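Local coordinates for flagellar hook-associated protein (Burkholderia pseudomallei, PDB 4UT1) that probably serves as a structural subunit of the bacterial flagellum, forming part of the junction between the hook and the filament, at residues A[308-313]-A[584-589]; A[313-318]-A[337-342]. One frame throughout, in Å; residues are numbered along the deposited sequence.

Both contacts are made by helix 287-322, and Ser-313 belongs to the helical segment of each. In interaction 1 the helix receives the loop that leads into helix 593-630; in interaction 2 its next turn and a half packs against the short strand 337-338, which follows it in the chain. The two centres lie about 11 Å apart, and along the chain interaction 2 is nested within the much longer loop closed by interaction 1. They meet where Thr-585 OG1 packs 3.1 Å from Gln-317 NE2. Together they illustrate how one helix can gather chain-distant segments around itself, by a methionine with one hydroxyl bond in one case and by an aromatic pair in the other.

Interaction 1 (A[308-313]-A[584-589]); sequences GALAVS and KTMNNG
Ala-309, in the FlgK helical domain, opens the contact by turning its methyl toward the loop, where Ala-309 CB meets CE of Met-586 at 4.0 Å. One residue on, Leu-310 reaches the same methionine with a single branch: Leu-310 CD2 lies 4.0 Å from Met-586 CE and almost as near to Met-586 CG, the two side chains crossing at a slant. The leucine also touches Ala-596 and Tyr-597 of helix 593-630, so it meets both that helix and the loop. A turn beyond Ala-309, Ser-313 completes the set in two ways. Ser-313 CB lies 3.7 Å from Met-586 SD, while the serine hydroxyl points on to Thr-585. Ser-313 OG, placed opposite the backbone N by chi1 of -177°, accepts a hydrogen bond of 3.0 Å from Thr-585 OG1.

Met-586 can serve all three helix residues because its chain is folded instead of extended. Bends at chi2 (-53°) and chi3 (-63°) leave SD against Ser-313 and bring CE up against both Ala-309 CB and Leu-310 CD2. The geometry of Thr-585 and Met-586, both facing Thr-591, fits a classic beta bulge, and both CB atoms point toward the helix.

Every touching residue is buried, yet the hydroxyl of Ser-313 is well provided for, since beyond Thr-585 it is hydrogen-bonded to the carbonyl oxygen of Thr-364. The serine thus links two separate loops to helix 287-322. Chemically, the contact divides its work: the methionine supplies the apolar surface, while the hydroxyl pair adds one directional bond that probably helps set how Thr-585 sits against the helix, joining parts of the chain more than 270 residues apart.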
loop_
_atom_site.group_PDB
_atom_site.type_symbol
_atom_site.label_atom_id
_atom_site.label_comp_id
_atom_site.label_asym_id
_atom_site.label_seq_id
_atom_site.Cartn_x
_atom_site.Cartn_y
_atom_site.Cartn_z
ATOM N N GLY A 308 2.811 0.611 3.722
ATOM C CA GLY A 308 3.475 1.076 2.515
ATOM C C GLY A 308 2.618 2.056 1.738
ATOM O O GLY A 308 3.116 3.039 1.159
ATOM N N ALA A 309 1.315 1.800 1.735
ATOM C CA ALA A 309 0.381 2.673 1.028
ATOM C C ALA A 309 0.368 4.069 1.642
ATOM O O ALA A 309 0.276 5.060 0.916
ATOM C CB ALA A 309 -1.033 2.071 1.032
ATOM N N LEU A 310 0.473 4.153 2.970
ATOM C CA LEU A 310 0.549 5.460 3.622
ATOM C C LEU A 310 1.786 6.241 3.178
ATOM O O LEU A 310 1.697 7.435 2.879
ATOM C CB LEU A 310 0.551 5.319 5.143
ATOM C CG LEU A 310 -0.665 4.627 5.760
ATOM C CD1 LEU A 310 -0.630 4.794 7.278
ATOM C CD2 LEU A 310 -1.969 5.157 5.162
ATOM N N ALA A 311 2.937 5.568 3.154
ATOM C CA ALA A 311 4.184 6.181 2.689
ATOM C C ALA A 311 4.042 6.749 1.271
ATOM O O ALA A 311 4.460 7.885 1.000
ATOM C CB ALA A 311 5.331 5.166 2.746
ATOM N N VAL A 312 3.450 5.965 0.374
ATOM C CA VAL A 312 3.289 6.382 -1.002
ATOM C C VAL A 312 2.361 7.590 -1.074
ATOM O O VAL A 312 2.672 8.566 -1.722
ATOM C CB VAL A 312 2.736 5.258 -1.896
ATOM C CG1 VAL A 312 2.339 5.812 -3.268
ATOM C CG2 VAL A 312 3.756 4.139 -2.047
ATOM N N SER A 313 1.223 7.515 -0.402
ATOM C CA SER A 313 0.276 8.612 -0.456
ATOM C C SER A 313 0.890 9.878 0.137
ATOM O O SER A 313 0.718 10.955 -0.407
ATOM C CB SER A 313 -1.016 8.261 0.281
ATOM O OG SER A 313 -1.947 9.321 0.150
ATOM N N LYS A 584 -8.348 13.737 2.621
ATOM C CA LYS A 584 -8.841 12.363 2.678
ATOM C C LYS A 584 -8.459 11.559 1.434
ATOM O O LYS A 584 -9.218 11.478 0.464
ATOM C CB LYS A 584 -10.353 12.360 2.881
ATOM C CG LYS A 584 -10.771 13.045 4.171
ATOM C CD LYS A 584 -12.256 12.878 4.444
ATOM C CE LYS A 584 -12.691 13.726 5.627
ATOM N NZ LYS A 584 -14.126 13.527 5.959
ATOM N N THR A 585 -7.286 10.933 1.485
ATOM C CA THR A 585 -6.714 10.284 0.314
ATOM C C THR A 585 -6.790 8.768 0.366
ATOM O O THR A 585 -6.506 8.091 -0.627
ATOM C CB THR A 585 -5.243 10.693 0.134
ATOM O OG1 THR A 585 -4.500 10.346 1.315
ATOM C CG2 THR A 585 -5.143 12.195 -0.116
ATOM N N MET A 586 -7.166 8.239 1.527
ATOM C CA MET A 586 -7.170 6.804 1.747
ATOM C C MET A 586 -8.588 6.255 1.835
ATOM O O MET A 586 -9.534 6.994 2.138
ATOM C CB MET A 586 -6.387 6.456 3.021
ATOM C CG MET A 586 -4.935 6.954 3.013
ATOM S SD MET A 586 -4.022 6.434 1.540
ATOM C CE MET A 586 -4.037 4.652 1.729
ATOM N N ASN A 587 -8.713 4.955 1.572
ATOM C CA ASN A 587 -9.992 4.255 1.623
ATOM C C ASN A 587 -11.040 4.958 0.772
ATOM O O ASN A 587 -12.107 5.328 1.262
ATOM C CB ASN A 587 -10.488 4.126 3.067
ATOM C CG ASN A 587 -9.495 3.411 3.970
ATOM O OD1 ASN A 587 -9.254 3.829 5.102
ATOM N ND2 ASN A 587 -8.911 2.329 3.470
ATOM N N ASN A 588 -10.709 5.150 -0.502
ATOM C CA ASN A 588 -11.603 5.789 -1.465
ATOM C C ASN A 588 -12.024 7.202 -1.067
ATOM O O ASN A 588 -13.206 7.550 -1.118
ATOM C CB ASN A 588 -12.840 4.918 -1.683
ATOM C CG ASN A 588 -12.495 3.556 -2.251
ATOM O OD1 ASN A 588 -11.501 2.941 -1.864
ATOM N ND2 ASN A 588 -13.310 3.083 -3.184
ATOM N N GLY A 589 -11.048 8.020 -0.687
ATOM C CA GLY A 589 -11.296 9.423 -0.412
ATOM C C GLY A 589 -12.082 9.669 0.862
ATOM O O GLY A 589 -12.760 10.689 0.993
#

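Interaction 2 (A[313-318]-A[337-342]); sequences SFASQV and FAVGAP
The ring of Phe-337 receives Phe-314 on one face, with Phe-314 CE1 3.4 Å above the plane and over the ring centre, while CG1 of Val-318 lies at its edge, near the plane. The two rings form an edge-to-face pair, their planes at 68° and their centroids 4.8 Å apart; the edge belongs to Phe-314 and the face to Phe-337. CG2 of Val-318 sits over one face of Phe-314, offset toward the rim, so this valine's branches are shared between the rings. A chi1 of 167° sets CG of Phe-314 opposite its backbone N and lets the ring reach the strand. Ala-315 CB rests 3.8 Å from Phe-337 CB. More loosely, Ala-315 CB lies 4.2 Å from Val-339 CG1.

Tyr-120 of helix 113-129 packs edge-to-face with both phenylalanines, and Phe-434 meets Phe-337 as well. Strand 337-338 pairs antiparallel with 435-436, so the contact joins the helix to this small two-stranded sheet. Just beyond the segment, Asn-319 ND2 bonds to Phe-337 O. Between the side chains of 313-318 and 337-342 the union is apolar: a small alanine admits the strand close to the helix, and the edge-to-face pair probably adds a modest electrostatic attraction.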
loop_
_atom_site.group_PDB
_atom_site.type_symbol
_atom_site.label_atom_id
_atom_site.label_comp_id
_atom_site.label_asym_id
_atom_site.label_seq_id
_atom_site.Cartn_x
_atom_site.Cartn_y
_atom_site.Cartn_z
ATOM N N SER A 313 1.223 7.515 -0.402
ATOM C CA SER A 313 0.276 8.612 -0.456
ATOM C C SER A 313 0.890 9.878 0.137
ATOM O O SER A 313 0.718 10.955 -0.407
ATOM C CB SER A 313 -1.016 8.261 0.281
ATOM O OG SER A 313 -1.947 9.321 0.150
ATOM N N PHE A 314 1.595 9.744 1.261
ATOM C CA PHE A 314 2.256 10.888 1.883
ATOM C C PHE A 314 3.262 11.543 0.930
ATOM O O PHE A 314 3.205 12.739 0.684
ATOM C CB PHE A 314 2.961 10.462 3.189
ATOM C CG PHE A 314 3.927 11.491 3.725
ATOM C CD1 PHE A 314 5.251 11.509 3.303
ATOM C CD2 PHE A 314 3.512 12.443 4.652
ATOM C CE1 PHE A 314 6.139 12.449 3.794
ATOM C CE2 PHE A 314 4.404 13.385 5.153
ATOM C CZ PHE A 314 5.714 13.394 4.720
ATOM N N ALA A 315 4.189 10.749 0.408
ATOM C CA ALA A 315 5.195 11.258 -0.518
ATOM C C ALA A 315 4.554 11.910 -1.745
ATOM O O ALA A 315 4.948 13.001 -2.146
ATOM C CB ALA A 315 6.142 10.136 -0.940
ATOM N N SER A 316 3.556 11.249 -2.323
ATOM C CA SER A 316 2.927 11.746 -3.531
ATOM C C SER A 316 2.238 13.089 -3.282
ATOM O O SER A 316 2.375 14.016 -4.070
ATOM C CB SER A 316 1.919 10.730 -4.070
ATOM O OG SER A 316 2.586 9.578 -4.567
ATOM N N GLN A 317 1.490 13.173 -2.192
ATOM C CA GLN A 317 0.804 14.420 -1.842
ATOM C C GLN A 317 1.749 15.576 -1.568
ATOM O O GLN A 317 1.492 16.708 -1.980
ATOM C CB GLN A 317 -0.077 14.229 -0.618
ATOM C CG GLN A 317 -1.335 13.463 -0.874
ATOM C CD GLN A 317 -2.178 13.373 0.370
ATOM O OE1 GLN A 317 -2.889 14.313 0.711
ATOM N NE2 GLN A 317 -2.074 12.258 1.081
ATOM N N VAL A 318 2.819 15.306 -0.843
ATOM C CA VAL A 318 3.747 16.354 -0.468
ATOM C C VAL A 318 4.488 16.814 -1.717
ATOM O O VAL A 318 4.605 18.014 -1.978
ATOM C CB VAL A 318 4.730 15.868 0.638
ATOM C CG1 VAL A 318 5.931 16.793 0.757
ATOM C CG2 VAL A 318 3.990 15.762 1.964
ATOM N N PHE A 337 10.231 14.023 -1.234
ATOM C CA PHE A 337 10.343 12.611 -0.870
ATOM C C PHE A 337 10.386 11.706 -2.097
ATOM O O PHE A 337 9.919 12.076 -3.166
ATOM C CB PHE A 337 9.179 12.205 0.039
ATOM C CG PHE A 337 9.176 12.919 1.348
ATOM C CD1 PHE A 337 9.930 12.448 2.399
ATOM C CD2 PHE A 337 8.462 14.107 1.513
ATOM C CE1 PHE A 337 9.967 13.121 3.602
ATOM C CE2 PHE A 337 8.483 14.776 2.724
ATOM C CZ PHE A 337 9.236 14.276 3.773
ATOM N N ALA A 338 10.959 10.514 -1.929
ATOM C CA ALA A 338 11.007 9.531 -2.995
ATOM C C ALA A 338 10.740 8.128 -2.446
ATOM O O ALA A 338 11.019 7.844 -1.285
ATOM C CB ALA A 338 12.361 9.585 -3.709
ATOM N N VAL A 339 10.171 7.269 -3.283
ATOM C CA VAL A 339 9.966 5.867 -2.944
ATOM C C VAL A 339 10.280 4.992 -4.161
ATOM O O VAL A 339 10.231 5.465 -5.300
ATOM C CB VAL A 339 8.517 5.586 -2.485
ATOM C CG1 VAL A 339 8.140 6.476 -1.323
ATOM C CG2 VAL A 339 7.556 5.785 -3.648
ATOM N N GLY A 340 10.590 3.720 -3.925
ATOM C CA GLY A 340 10.846 2.800 -5.019
ATOM C C GLY A 340 9.564 2.437 -5.743
ATOM O O GLY A 340 8.468 2.685 -5.234
ATOM N N ALA A 341 9.690 1.848 -6.929
ATOM C CA ALA A 341 8.513 1.522 -7.724
ATOM C C ALA A 341 7.883 0.227 -7.228
ATOM O O ALA A 341 8.480 -0.499 -6.437
ATOM C CB ALA A 341 8.867 1.416 -9.214
ATOM N N PRO A 342 6.653 -0.046 -7.669
ATOM C CA PRO A 342 5.996 -1.304 -7.315
ATOM C C PRO A 342 6.883 -2.511 -7.609
ATOM O O PRO A 342 7.799 -2.433 -8.427
ATOM C CB PRO A 342 4.752 -1.292 -8.192
ATOM C CG PRO A 342 4.403 0.165 -8.284
ATOM C CD PRO A 342 5.730 0.892 -8.329
#